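Acetylxylan esterase / glucomannan deacetylase (Cellvibrio japonicus, PDB 2WAA) removes acetyl groups from plant cell-wall polysaccharides, deacetylating acetylated xylan and glucomannan with equal efficiency. Local coordinates at residues A54-S59 with S63-I68; T75-D80 with Q84-F89; G24-N29 with P39-S44; Y167-A172 with A177-V182. One frame throughout, in Å; residues are numbered along the deposited sequence.

Interaction 1: A54-S59 with S63-I68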
loop_
_atom_site.group_PDB
_atom_site.type_symbol
_atom_site.label_atom_id
_atom_site.label_comp_id
_atom_site.label_asym_id
_atom_site.label_seq_id
_atom_site.Cartn_x
_atom_site.Cartn_y
_atom_site.Cartn_z
ATOM N N ALA A 54 17.390 -0.905 14.548
ATOM C CA ALA A 54 15.995 -0.652 14.903
ATOM C C ALA A 54 15.461 -1.779 15.776
ATOM O O ALA A 54 15.790 -2.945 15.552
ATOM C CB ALA A 54 15.196 -0.599 13.639
ATOM N N GLU A 55 14.601 -1.436 16.732
ATOM C CA GLU A 55 13.897 -2.455 17.513
ATOM C C GLU A 55 12.555 -2.721 16.808
ATOM O O GLU A 55 11.722 -1.788 16.697
ATOM C CB GLU A 55 13.637 -1.935 18.922
ATOM C CG GLU A 55 14.948 -1.760 19.720
ATOM C CD GLU A 55 15.774 -3.025 19.752
ATOM O OE1 GLU A 55 15.215 -4.087 20.077
ATOM O OE2 GLU A 55 16.998 -2.949 19.512
ATOM N N MET A 56 12.352 -3.935 16.327
ATOM C CA MET A 56 11.142 -4.239 15.575
ATOM C C MET A 56 10.536 -5.544 16.037
ATOM O O MET A 56 11.183 -6.332 16.717
ATOM C CB MET A 56 11.440 -4.328 14.067
ATOM C CG MET A 56 12.193 -3.105 13.570
ATOM S SD MET A 56 12.309 -3.069 11.776
ATOM C CE MET A 56 10.627 -2.573 11.354
ATOM N N GLN A 57 9.275 -5.761 15.662
ATOM C CA GLN A 57 8.558 -7.004 16.002
ATOM C C GLN A 57 7.373 -7.094 15.045
ATOM O O GLN A 57 6.901 -6.044 14.582
ATOM C CB GLN A 57 8.091 -6.972 17.472
ATOM C CG GLN A 57 7.223 -5.802 17.855
ATOM C CD GLN A 57 6.703 -5.840 19.339
ATOM O OE1 GLN A 57 7.063 -6.707 20.141
ATOM N NE2 GLN A 57 5.861 -4.880 19.678
ATOM N N SER A 58 6.857 -8.294 14.780
ATOM C CA SER A 58 5.601 -8.410 14.031
ATOM C C SER A 58 4.610 -9.213 14.891
ATOM O O SER A 58 5.032 -9.894 15.838
ATOM C CB SER A 58 5.814 -9.072 12.680
ATOM O OG SER A 58 6.082 -10.456 12.840
ATOM N N SER A 59 3.319 -9.131 14.617
ATOM C CA SER A 59 2.373 -9.742 15.542
ATOM C C SER A 59 2.363 -11.248 15.467
ATOM O O SER A 59 2.076 -11.908 16.493
ATOM C CB SER A 59 0.960 -9.229 15.313
ATOM O OG SER A 59 0.644 -9.426 13.961
ATOM N N SER A 63 5.663 -11.486 8.948
ATOM C CA SER A 63 5.688 -10.193 8.214
ATOM C C SER A 63 7.085 -9.880 7.626
ATOM O O SER A 63 8.121 -10.124 8.255
ATOM C CB SER A 63 5.286 -9.030 9.128
ATOM O OG SER A 63 4.030 -9.268 9.747
ATOM N N TRP A 64 7.110 -9.299 6.428
ATOM C CA TRP A 64 8.381 -9.004 5.784
ATOM C C TRP A 64 8.534 -7.514 5.561
ATOM O O TRP A 64 7.544 -6.781 5.271
ATOM C CB TRP A 64 8.457 -9.681 4.395
ATOM C CG TRP A 64 8.582 -11.225 4.482
ATOM C CD1 TRP A 64 7.576 -12.146 4.706
ATOM C CD2 TRP A 64 9.798 -11.987 4.323
ATOM N NE1 TRP A 64 8.101 -13.418 4.678
ATOM C CE2 TRP A 64 9.453 -13.354 4.445
ATOM C CE3 TRP A 64 11.135 -11.641 4.037
ATOM C CZ2 TRP A 64 10.406 -14.377 4.348
ATOM C CZ3 TRP A 64 12.090 -12.651 3.918
ATOM C CH2 TRP A 64 11.725 -14.012 4.084
ATOM N N ILE A 65 9.778 -7.074 5.641
ATOM C CA ILE A 65 10.128 -5.713 5.270
ATOM C C ILE A 65 11.308 -5.744 4.282
ATOM O O ILE A 65 12.069 -6.729 4.228
ATOM C CB ILE A 65 10.531 -4.890 6.510
ATOM C CG1 ILE A 65 11.777 -5.529 7.193
ATOM C CG2 ILE A 65 9.302 -4.749 7.482
ATOM C CD1 ILE A 65 12.385 -4.678 8.304
ATOM N N ASP A 66 11.432 -4.658 3.500
ATOM C CA ASP A 66 12.667 -4.365 2.754
ATOM C C ASP A 66 13.431 -3.259 3.473
ATOM O O ASP A 66 12.831 -2.337 4.017
ATOM C CB ASP A 66 12.362 -3.841 1.332
ATOM C CG ASP A 66 12.041 -4.994 0.334
ATOM O OD1 ASP A 66 12.658 -6.070 0.440
ATOM O OD2 ASP A 66 11.203 -4.789 -0.566
ATOM N N VAL A 67 14.755 -3.374 3.483
ATOM C CA VAL A 67 15.594 -2.336 4.072
ATOM C C VAL A 67 16.502 -1.897 2.917
ATOM O O VAL A 67 17.098 -2.723 2.256
ATOM C CB VAL A 67 16.476 -2.875 5.220
ATOM C CG1 VAL A 67 17.421 -1.712 5.737
ATOM C CG2 VAL A 67 15.591 -3.368 6.389
ATOM N N ILE A 68 16.515 -0.610 2.638
ATOM C CA ILE A 68 17.324 -0.082 1.530
ATOM C C ILE A 68 18.257 1.002 2.073
ATOM O O ILE A 68 17.814 1.981 2.682
ATOM C CB ILE A 68 16.473 0.487 0.407
ATOM C CG1 ILE A 68 15.443 -0.567 -0.070
ATOM C CG2 ILE A 68 17.372 0.961 -0.748
ATOM C CD1 ILE A 68 14.266 0.020 -0.748
HETATM O O HOH W 1 3.224 -11.249 11.429
#
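Met56 and Ile65 meet tip to tip in the apolar layer between strands 51-58 and 63-69. At the root of the Met56 side chain, CB rests against the two methyls of Leu79. CG next passes the Val86 side chain, and SD then comes to 3.8 Å from Ile65 CD1. A bend at the last torsion (chi3 75°) turns CE along the same methyl, with Met56 CE 4.1 Å from Ile65 CD1. Ile65 answers with its longer branch: CG1 lies between the backbone N and the carbonyl carbon, and a nearly straight chi2 of 171° carries CD1 out to the sulfur.

Nearer the turn two small polar side chains lie together without bonding directly: Ser58 CB is 3.4 Å from Ser63 OG, while the hydroxyls stay apart. A water bridges them, 2.7 Å from Ser63 OG and donating a weak bond of 3.3 Å to Ser58 OG. The firmer partner of Ser58 OG is the carbonyl of Leu79.

The two strands belong to different antiparallel sheets of the N-terminal beta-sandwich. Strand 51-58 runs between strands 84-91 and 112-119, strand 63-69 between 75-79 and 94-103, and the contact bridges the layers.

Interaction 2: T75-D80 with Q84-F89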
loop_
_atom_site.group_PDB
_atom_site.type_symbol
_atom_site.label_atom_id
_atom_site.label_comp_id
_atom_site.label_asym_id
_atom_site.label_seq_id
_atom_site.Cartn_x
_atom_site.Cartn_y
_atom_site.Cartn_z
ATOM N N THR A 75 17.417 -5.439 1.031
ATOM C CA THR A 75 17.546 -6.692 1.763
ATOM C C THR A 75 16.140 -6.954 2.296
ATOM O O THR A 75 15.550 -6.069 2.935
ATOM C CB THR A 75 18.570 -6.575 2.912
ATOM O OG1 THR A 75 19.867 -6.309 2.359
ATOM C CG2 THR A 75 18.636 -7.886 3.771
ATOM N N SER A 76 15.582 -8.127 2.030
ATOM C CA SER A 76 14.280 -8.486 2.595
ATOM C C SER A 76 14.466 -9.321 3.866
ATOM O O SER A 76 15.252 -10.271 3.868
ATOM C CB SER A 76 13.446 -9.279 1.584
ATOM O OG SER A 76 13.413 -8.626 0.321
ATOM N N ILE A 77 13.744 -8.974 4.921
ATOM C CA ILE A 77 13.894 -9.620 6.234
ATOM C C ILE A 77 12.532 -9.997 6.789
ATOM O O ILE A 77 11.595 -9.194 6.704
ATOM C CB ILE A 77 14.498 -8.565 7.200
ATOM C CG1 ILE A 77 15.826 -8.072 6.612
ATOM C CG2 ILE A 77 14.655 -9.148 8.667
ATOM C CD1 ILE A 77 16.488 -6.991 7.549
ATOM N N LYS A 78 12.411 -11.199 7.348
ATOM C CA LYS A 78 11.156 -11.627 7.954
ATOM C C LYS A 78 11.250 -11.334 9.455
ATOM O O LYS A 78 12.244 -11.666 10.083
ATOM C CB LYS A 78 10.945 -13.124 7.731
ATOM C CG LYS A 78 9.545 -13.644 8.148
ATOM C CD LYS A 78 9.475 -15.153 7.849
ATOM C CE LYS A 78 8.082 -15.682 8.024
ATOM N NZ LYS A 78 8.171 -17.178 7.639
ATOM N N LEU A 79 10.283 -10.638 10.018
ATOM C CA LEU A 79 10.404 -10.210 11.420
ATOM C C LEU A 79 9.765 -11.221 12.381
ATOM O O LEU A 79 8.598 -11.597 12.234
ATOM C CB LEU A 79 9.704 -8.831 11.585
ATOM C CG LEU A 79 10.363 -7.657 10.837
ATOM C CD1 LEU A 79 9.506 -6.432 11.063
ATOM C CD2 LEU A 79 11.809 -7.425 11.393
ATOM N N ASP A 80 10.517 -11.602 13.402
ATOM C CA ASP A 80 10.024 -12.492 14.460
ATOM C C ASP A 80 8.920 -11.836 15.270
ATOM O O ASP A 80 8.843 -10.621 15.352
ATOM C CB ASP A 80 11.195 -12.768 15.399
ATOM C CG ASP A 80 11.038 -14.058 16.194
ATOM O OD1 ASP A 80 11.506 -15.110 15.681
ATOM O OD2 ASP A 80 10.515 -13.999 17.336
ATOM N N GLN A 84 13.171 -7.689 18.363
ATOM C CA GLN A 84 14.537 -8.021 17.926
ATOM C C GLN A 84 15.236 -6.745 17.468
ATOM O O GLN A 84 14.620 -5.852 16.883
ATOM C CB GLN A 84 14.454 -9.023 16.741
ATOM C CG GLN A 84 13.832 -8.402 15.451
ATOM C CD GLN A 84 12.693 -9.269 14.847
ATOM O OE1 GLN A 84 12.931 -10.133 13.966
ATOM N NE2 GLN A 84 11.447 -9.044 15.340
ATOM N N THR A 85 16.526 -6.645 17.765
ATOM C CA THR A 85 17.340 -5.596 17.206
ATOM C C THR A 85 17.666 -5.945 15.751
ATOM O O THR A 85 18.290 -6.982 15.482
ATOM C CB THR A 85 18.663 -5.494 17.953
ATOM O OG1 THR A 85 18.388 -5.329 19.347
ATOM C CG2 THR A 85 19.479 -4.295 17.401
ATOM N N VAL A 86 17.250 -5.086 14.838
ATOM C CA VAL A 86 17.511 -5.262 13.414
ATOM C C VAL A 86 18.600 -4.297 12.990
ATOM O O VAL A 86 18.445 -3.094 13.106
ATOM C CB VAL A 86 16.230 -4.988 12.574
ATOM C CG1 VAL A 86 16.494 -5.149 11.045
ATOM C CG2 VAL A 86 15.085 -5.917 13.024
ATOM N N GLU A 87 19.712 -4.825 12.507
ATOM C CA GLU A 87 20.782 -3.951 12.016
ATOM C C GLU A 87 20.406 -3.440 10.633
ATOM O O GLU A 87 20.107 -4.247 9.740
ATOM C CB GLU A 87 22.104 -4.727 11.901
ATOM C CG GLU A 87 23.269 -3.771 11.516
ATOM C CD GLU A 87 24.613 -4.504 11.525
ATOM O OE1 GLU A 87 25.255 -4.511 12.590
ATOM O OE2 GLU A 87 24.994 -5.060 10.487
ATOM N N LEU A 88 20.373 -2.121 10.463
ATOM C CA LEU A 88 20.005 -1.539 9.187
ATOM C C LEU A 88 21.260 -1.297 8.370
ATOM O O LEU A 88 21.301 -1.648 7.191
ATOM C CB LEU A 88 19.217 -0.224 9.400
ATOM C CG LEU A 88 17.874 -0.402 10.173
ATOM C CD1 LEU A 88 17.239 0.952 10.458
ATOM C CD2 LEU A 88 16.901 -1.355 9.469
ATOM N N PHE A 89 22.297 -0.741 8.982
ATOM C CA PHE A 89 23.600 -0.673 8.303
ATOM C C PHE A 89 24.716 -0.626 9.332
ATOM O O PHE A 89 24.480 -0.333 10.500
ATOM C CB PHE A 89 23.678 0.530 7.321
ATOM C CG PHE A 89 23.895 1.874 7.983
ATOM C CD1 PHE A 89 25.157 2.292 8.410
ATOM C CD2 PHE A 89 22.837 2.762 8.101
ATOM C CE1 PHE A 89 25.350 3.594 8.982
ATOM C CE2 PHE A 89 22.999 4.025 8.658
ATOM C CZ PHE A 89 24.266 4.452 9.099
#
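Gln84 reaches back to Asp80 across the bend of a beta-arch, a strand-loop-strand unit whose two strands pair in different sheets rather than with each other. Segments 75-79 and 84-89 run antiparallel, at 175°, with axes 10.2 Å apart, too far for a shared backbone pairing, and the side chains fill the interval.

The carboxamide of Gln84 grips the backbone of Asp80 at two points. Its OE1 accepts from Asp80 N at 2.9 Å, the N-H lying in the carbonyl plane on a lone pair, and its NE2 donates to Asp80 O at 3.0 Å, with that oxygen close to the amide plane. NE2 also donates to Met56 O, so three bonds fix the rotation of the amide. A chi1 of 67° puts CG between the backbone N and the carbonyl carbon, and chi2 of -130°, a bend well short of anti, swings the carboxamide to the Asp80 backbone. Within the bend, Asp80 OD2 takes the amide N-H of Gln82, as in an Asx turn.

Behind this polar end lie aliphatic groups. Leu79 crosses Gln84 and Val86 at roughly right angles, with Leu79 CD2 4.0 Å from Val86 CG2; Ile77 meets the other Val86 methyl tip to tip, CD1 to CG1 4.0 Å. Further along, Leu88 and Phe89 both face Leu52 in a classic beta bulge.

Consecutive strands 75-79 and 84-91 thus join different sheets and meet through side chains, which defines the beta-arch; the Gln84 bonds are this protein's particular way of closing its bend.

Interaction 3: G24-N29 with P39-S44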
loop_
_atom_site.group_PDB
_atom_site.type_symbol
_atom_site.label_atom_id
_atom_site.label_comp_id
_atom_site.label_asym_id
_atom_site.label_seq_id
_atom_site.Cartn_x
_atom_site.Cartn_y
_atom_site.Cartn_z
ATOM N N GLY A 24 2.398 6.381 4.387
ATOM C CA GLY A 24 1.547 5.170 4.577
ATOM C C GLY A 24 0.902 5.243 5.954
ATOM O O GLY A 24 1.345 6.008 6.830
ATOM N N ARG A 25 -0.164 4.488 6.161
ATOM C CA ARG A 25 -0.853 4.532 7.440
ATOM C C ARG A 25 -0.109 3.874 8.609
ATOM O O ARG A 25 0.270 2.692 8.537
ATOM C CB ARG A 25 -2.218 3.867 7.299
ATOM C CG ARG A 25 -3.117 4.674 6.350
ATOM C CD ARG A 25 -4.574 4.157 6.370
ATOM N NE ARG A 25 -5.430 4.884 5.436
ATOM C CZ ARG A 25 -6.735 4.632 5.279
ATOM N NH1 ARG A 25 -7.332 3.730 6.021
ATOM N NH2 ARG A 25 -7.460 5.318 4.401
ATOM N N THR A 26 0.051 4.628 9.692
ATOM C CA THR A 26 0.651 4.090 10.915
ATOM C C THR A 26 -0.214 4.464 12.137
ATOM O O THR A 26 -0.890 5.504 12.143
ATOM C CB THR A 26 2.085 4.646 11.133
ATOM O OG1 THR A 26 2.033 6.088 11.262
ATOM C CG2 THR A 26 3.002 4.240 9.957
ATOM N N HIS A 27 -0.173 3.621 13.169
ATOM C CA HIS A 27 -0.825 3.919 14.441
ATOM C C HIS A 27 0.277 4.322 15.440
ATOM O O HIS A 27 1.284 3.629 15.553
ATOM C CB HIS A 27 -1.538 2.695 14.964
ATOM C CG HIS A 27 -2.287 2.978 16.228
ATOM N ND1 HIS A 27 -3.450 3.710 16.237
ATOM C CD2 HIS A 27 -1.988 2.713 17.525
ATOM C CE1 HIS A 27 -3.871 3.844 17.489
ATOM N NE2 HIS A 27 -3.003 3.248 18.287
ATOM N N ILE A 28 0.106 5.467 16.103
ATOM C CA ILE A 28 1.119 5.956 17.027
ATOM C C ILE A 28 0.745 5.436 18.413
ATOM O O ILE A 28 -0.357 5.766 18.944
ATOM C CB ILE A 28 1.130 7.472 17.072
ATOM C CG1 ILE A 28 1.405 8.035 15.667
ATOM C CG2 ILE A 28 2.226 7.976 18.079
ATOM C CD1 ILE A 28 1.305 9.576 15.627
ATOM N N ASN A 29 1.587 4.551 18.958
ATOM C CA ASN A 29 1.305 3.992 20.287
ATOM C C ASN A 29 1.708 4.914 21.426
ATOM O O ASN A 29 2.429 5.874 21.225
ATOM C CB ASN A 29 1.979 2.641 20.482
ATOM C CG ASN A 29 1.551 1.644 19.444
ATOM O OD1 ASN A 29 0.364 1.339 19.319
ATOM N ND2 ASN A 29 2.504 1.130 18.696
ATOM N N PRO A 39 0.420 -2.709 3.152
ATOM C CA PRO A 39 1.735 -2.842 2.477
ATOM C C PRO A 39 2.183 -1.469 1.939
ATOM O O PRO A 39 1.346 -0.560 1.808
ATOM C CB PRO A 39 1.429 -3.759 1.277
ATOM C CG PRO A 39 -0.040 -3.476 0.989
ATOM C CD PRO A 39 -0.694 -3.263 2.356
ATOM N N GLY A 40 3.488 -1.291 1.746
ATOM C CA GLY A 40 4.027 -0.059 1.157
ATOM C C GLY A 40 4.333 1.061 2.162
ATOM O O GLY A 40 4.877 2.116 1.768
ATOM N N VAL A 41 3.936 0.862 3.424
ATOM C CA VAL A 41 4.254 1.828 4.476
ATOM C C VAL A 41 5.785 1.939 4.494
ATOM O O VAL A 41 6.493 0.924 4.578
ATOM C CB VAL A 41 3.725 1.402 5.834
ATOM C CG1 VAL A 41 4.255 2.367 6.947
ATOM C CG2 VAL A 41 2.156 1.363 5.794
ATOM N N SER A 42 6.267 3.175 4.390
ATOM C CA SER A 42 7.674 3.422 4.190
ATOM C C SER A 42 8.173 4.421 5.253
ATOM O O SER A 42 7.622 5.541 5.353
ATOM C CB SER A 42 7.853 3.997 2.785
ATOM O OG SER A 42 7.503 3.048 1.773
ATOM N N LEU A 43 9.226 4.029 5.983
ATOM C CA LEU A 43 9.786 4.872 7.043
ATOM C C LEU A 43 11.225 5.139 6.652
ATOM O O LEU A 43 11.948 4.216 6.257
ATOM C CB LEU A 43 9.745 4.169 8.393
ATOM C CG LEU A 43 8.465 3.428 8.771
ATOM C CD1 LEU A 43 8.507 2.899 10.231
ATOM C CD2 LEU A 43 7.344 4.325 8.599
ATOM N N SER A 44 11.633 6.405 6.741
ATOM C CA SER A 44 12.951 6.743 6.198
ATOM C C SER A 44 13.646 7.778 7.051
ATOM O O SER A 44 13.009 8.603 7.704
ATOM C CB SER A 44 12.886 7.230 4.732
ATOM O OG SER A 44 11.942 8.314 4.511
#
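Val41 is wedged against Gly24, Arg25 and Thr26, and its two methyls do different work. CG1, anti to the backbone N (chi1 172°), meets the Thr26 methyl, with Val41 CG1 3.8 Å from Thr26 CG2; the two side chains cross obliquely. CG2 is turned instead to bare backbone, 3.6 Å from Arg25 O and 4.0 Å from Gly24 CA. The two backbones come very close here, Gly24 CA lying 4.3 Å from Val41 CA, and Gly24 has backbone angles that call for glycine.

Thr26 divides its branches between apolar and polar surroundings: OG1 lies between the backbone N and the carbonyl carbon (chi1 61°), leaving CG2 to face Val41, and OG1 binds a glycerol probably derived from the crystallisation liquor. The Arg25 side chain leaves in another direction, in a cation-pi contact with Trp219 and bonding to the carbonyls of Tyr206 and Phe208.

Strand 34-36 packs on both partners, Leu34 against Thr26 and Phe36 against Val41, while Ser42 pairs with Met23 of strand 21-23. Pro39 touches Cys183 and Arg25 touches Val182, so the contact packs a loop of the N-terminal domain next to strand 177-183 of the esterase domain.

Interaction 4: Y167-A172 with A177-V182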
loop_
_atom_site.group_PDB
_atom_site.type_symbol
_atom_site.label_atom_id
_atom_site.label_comp_id
_atom_site.label_asym_id
_atom_site.label_seq_id
_atom_site.Cartn_x
_atom_site.Cartn_y
_atom_site.Cartn_z
ATOM N N TYR A 167 2.113 -2.303 -9.016
ATOM C CA TYR A 167 1.769 -1.281 -9.968
ATOM C C TYR A 167 1.475 0.060 -9.275
ATOM O O TYR A 167 1.784 1.121 -9.841
ATOM C CB TYR A 167 0.574 -1.693 -10.859
ATOM C CG TYR A 167 -0.756 -1.534 -10.146
ATOM C CD1 TYR A 167 -1.507 -0.374 -10.323
ATOM C CD2 TYR A 167 -1.234 -2.530 -9.271
ATOM C CE1 TYR A 167 -2.774 -0.174 -9.657
ATOM C CE2 TYR A 167 -2.473 -2.354 -8.586
ATOM C CZ TYR A 167 -3.223 -1.162 -8.809
ATOM O OH TYR A 167 -4.425 -0.986 -8.163
ATOM N N GLY A 168 0.891 0.013 -8.077
ATOM C CA GLY A 168 0.511 1.254 -7.358
ATOM C C GLY A 168 1.762 2.056 -6.981
ATOM O O GLY A 168 1.800 3.272 -7.188
ATOM N N MET A 169 2.785 1.372 -6.484
ATOM C CA MET A 169 4.036 2.076 -6.133
ATOM C C MET A 169 4.843 2.504 -7.368
ATOM O O MET A 169 5.404 3.613 -7.381
ATOM C CB MET A 169 4.874 1.312 -5.114
ATOM C CG MET A 169 4.092 1.019 -3.796
ATOM S SD MET A 169 5.231 0.764 -2.381
ATOM C CE MET A 169 5.434 2.428 -1.755
ATOM N N LEU A 170 4.839 1.678 -8.420
ATOM C CA LEU A 170 5.546 2.061 -9.662
ATOM C C LEU A 170 4.879 3.255 -10.309
ATOM O O LEU A 170 5.584 4.127 -10.802
ATOM C CB LEU A 170 5.558 0.912 -10.684
ATOM C CG LEU A 170 6.394 -0.274 -10.229
ATOM C CD1 LEU A 170 6.192 -1.396 -11.216
ATOM C CD2 LEU A 170 7.844 0.141 -10.153
ATOM N N THR A 171 3.531 3.295 -10.308
ATOM C CA THR A 171 2.773 4.397 -10.868
ATOM C C THR A 171 3.050 5.710 -10.088
ATOM O O THR A 171 3.277 6.752 -10.712
ATOM C CB THR A 171 1.274 4.071 -10.893
ATOM O OG1 THR A 171 1.058 2.914 -11.744
ATOM C CG2 THR A 171 0.470 5.226 -11.421
ATOM N N ALA A 172 3.004 5.635 -8.756
ATOM C CA ALA A 172 3.309 6.797 -7.891
ATOM C C ALA A 172 4.717 7.321 -8.151
ATOM O O ALA A 172 4.895 8.547 -8.256
ATOM C CB ALA A 172 3.135 6.453 -6.414
ATOM N N ALA A 177 5.037 11.086 -6.903
ATOM C CA ALA A 177 3.984 11.239 -5.922
ATOM C C ALA A 177 4.195 10.331 -4.734
ATOM O O ALA A 177 4.820 9.262 -4.827
ATOM C CB ALA A 177 2.598 10.959 -6.536
ATOM N N GLN A 178 3.671 10.771 -3.590
ATOM C CA GLN A 178 3.523 9.843 -2.465
ATOM C C GLN A 178 2.438 8.842 -2.783
ATOM O O GLN A 178 1.575 9.104 -3.622
ATOM C CB GLN A 178 3.087 10.618 -1.221
ATOM C CG GLN A 178 4.093 11.654 -0.736
ATOM C CD GLN A 178 3.578 12.263 0.531
ATOM O OE1 GLN A 178 3.104 11.520 1.402
ATOM N NE2 GLN A 178 3.691 13.582 0.695
ATOM N N VAL A 179 2.424 7.709 -2.075
ATOM C CA VAL A 179 1.308 6.806 -2.234
ATOM C C VAL A 179 0.979 6.149 -0.905
ATOM O O VAL A 179 1.882 5.798 -0.124
ATOM C CB VAL A 179 1.635 5.724 -3.308
ATOM C CG1 VAL A 179 2.844 4.834 -2.838
ATOM C CG2 VAL A 179 0.403 4.881 -3.632
ATOM N N GLN A 180 -0.306 5.996 -0.620
ATOM C CA GLN A 180 -0.745 4.995 0.386
ATOM C C GLN A 180 -1.499 3.887 -0.341
ATOM O O GLN A 180 -2.294 4.159 -1.263
ATOM C CB GLN A 180 -1.691 5.610 1.398
ATOM C CG GLN A 180 -1.039 6.672 2.266
ATOM C CD GLN A 180 -1.875 6.908 3.513
ATOM O OE1 GLN A 180 -3.089 6.584 3.564
ATOM N NE2 GLN A 180 -1.238 7.464 4.527
ATOM N N LEU A 181 -1.222 2.651 0.055
ATOM C CA LEU A 181 -1.978 1.493 -0.430
ATOM C C LEU A 181 -2.971 1.094 0.689
ATOM O O LEU A 181 -2.554 0.892 1.866
ATOM C CB LEU A 181 -1.019 0.337 -0.712
ATOM C CG LEU A 181 0.135 0.650 -1.658
ATOM C CD1 LEU A 181 0.992 -0.618 -1.873
ATOM C CD2 LEU A 181 -0.333 1.234 -3.049
ATOM N N VAL A 182 -4.268 1.036 0.372
ATOM C CA VAL A 182 -5.283 0.661 1.381
ATOM C C VAL A 182 -6.050 -0.457 0.692
ATOM O O VAL A 182 -6.935 -0.207 -0.120
ATOM C CB VAL A 182 -6.172 1.869 1.781
ATOM C CG1 VAL A 182 -7.398 1.427 2.639
ATOM C CG2 VAL A 182 -5.325 2.868 2.586
#
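Ala172 and Val179 form the apolar centre, their CB atoms 3.5 Å apart, where helix 167-174 lies against edge strand 177-183. Val179 CG1, between its backbone N and carbonyl carbon (chi1 63°), is directed at Met169 CE, 3.7 Å away. Met169 lies crosswise over the strand, at about a right angle to both Val179 and Leu181, so that Met169 CG also comes within 4.0 Å of Leu181 CD1 while the bend at chi3 brings CE to the valine. Next to it Gly168 presents only backbone, and Leu181 CD2 approaches its CA to 4.4 Å. With so slim a helix face, the axes run 8.0 Å apart and nearly antiparallel, at 163°.

Outward lies the polar edge, at the connection, where Ala177 N donates to Ala172 O at 2.9 Å and ties Ala177 to the helix. Internal to the helix, on its face toward helix 319-337, Thr171 OG1 donates to Tyr167 O at 2.7 Å.

Small and flexible apolar groups therefore set the helix-to-strand spacing, and one backbone hydrogen bond holds the return of the chain in this beta-alpha-beta unit of the SGNH-type esterase domain.

How the interactions relate
Interactions 1 and 2 are neighbours within the N-terminal sandwich, and both join the same two layers: strands 51-58 and 84-91 lie in one sheet, 63-69 and 75-79 in the other. Interaction 1 is buried, part apolar and part a water-bridged serine pair, whereas interaction 2 is partly exposed and closed by hydrogen bonds from a glutamine side chain to backbone. Interaction 3, also buried, like interaction 1 has no direct hydrogen bond between its segments and relies on one valine against backbone and a threonine methyl. It leads toward the catalytic domain, touching interaction 4 where Arg25 packs on Gln180 and Val182. Interaction 4, nearest the middle of the chain, instead packs helix on strand in the parallel-sheet domain.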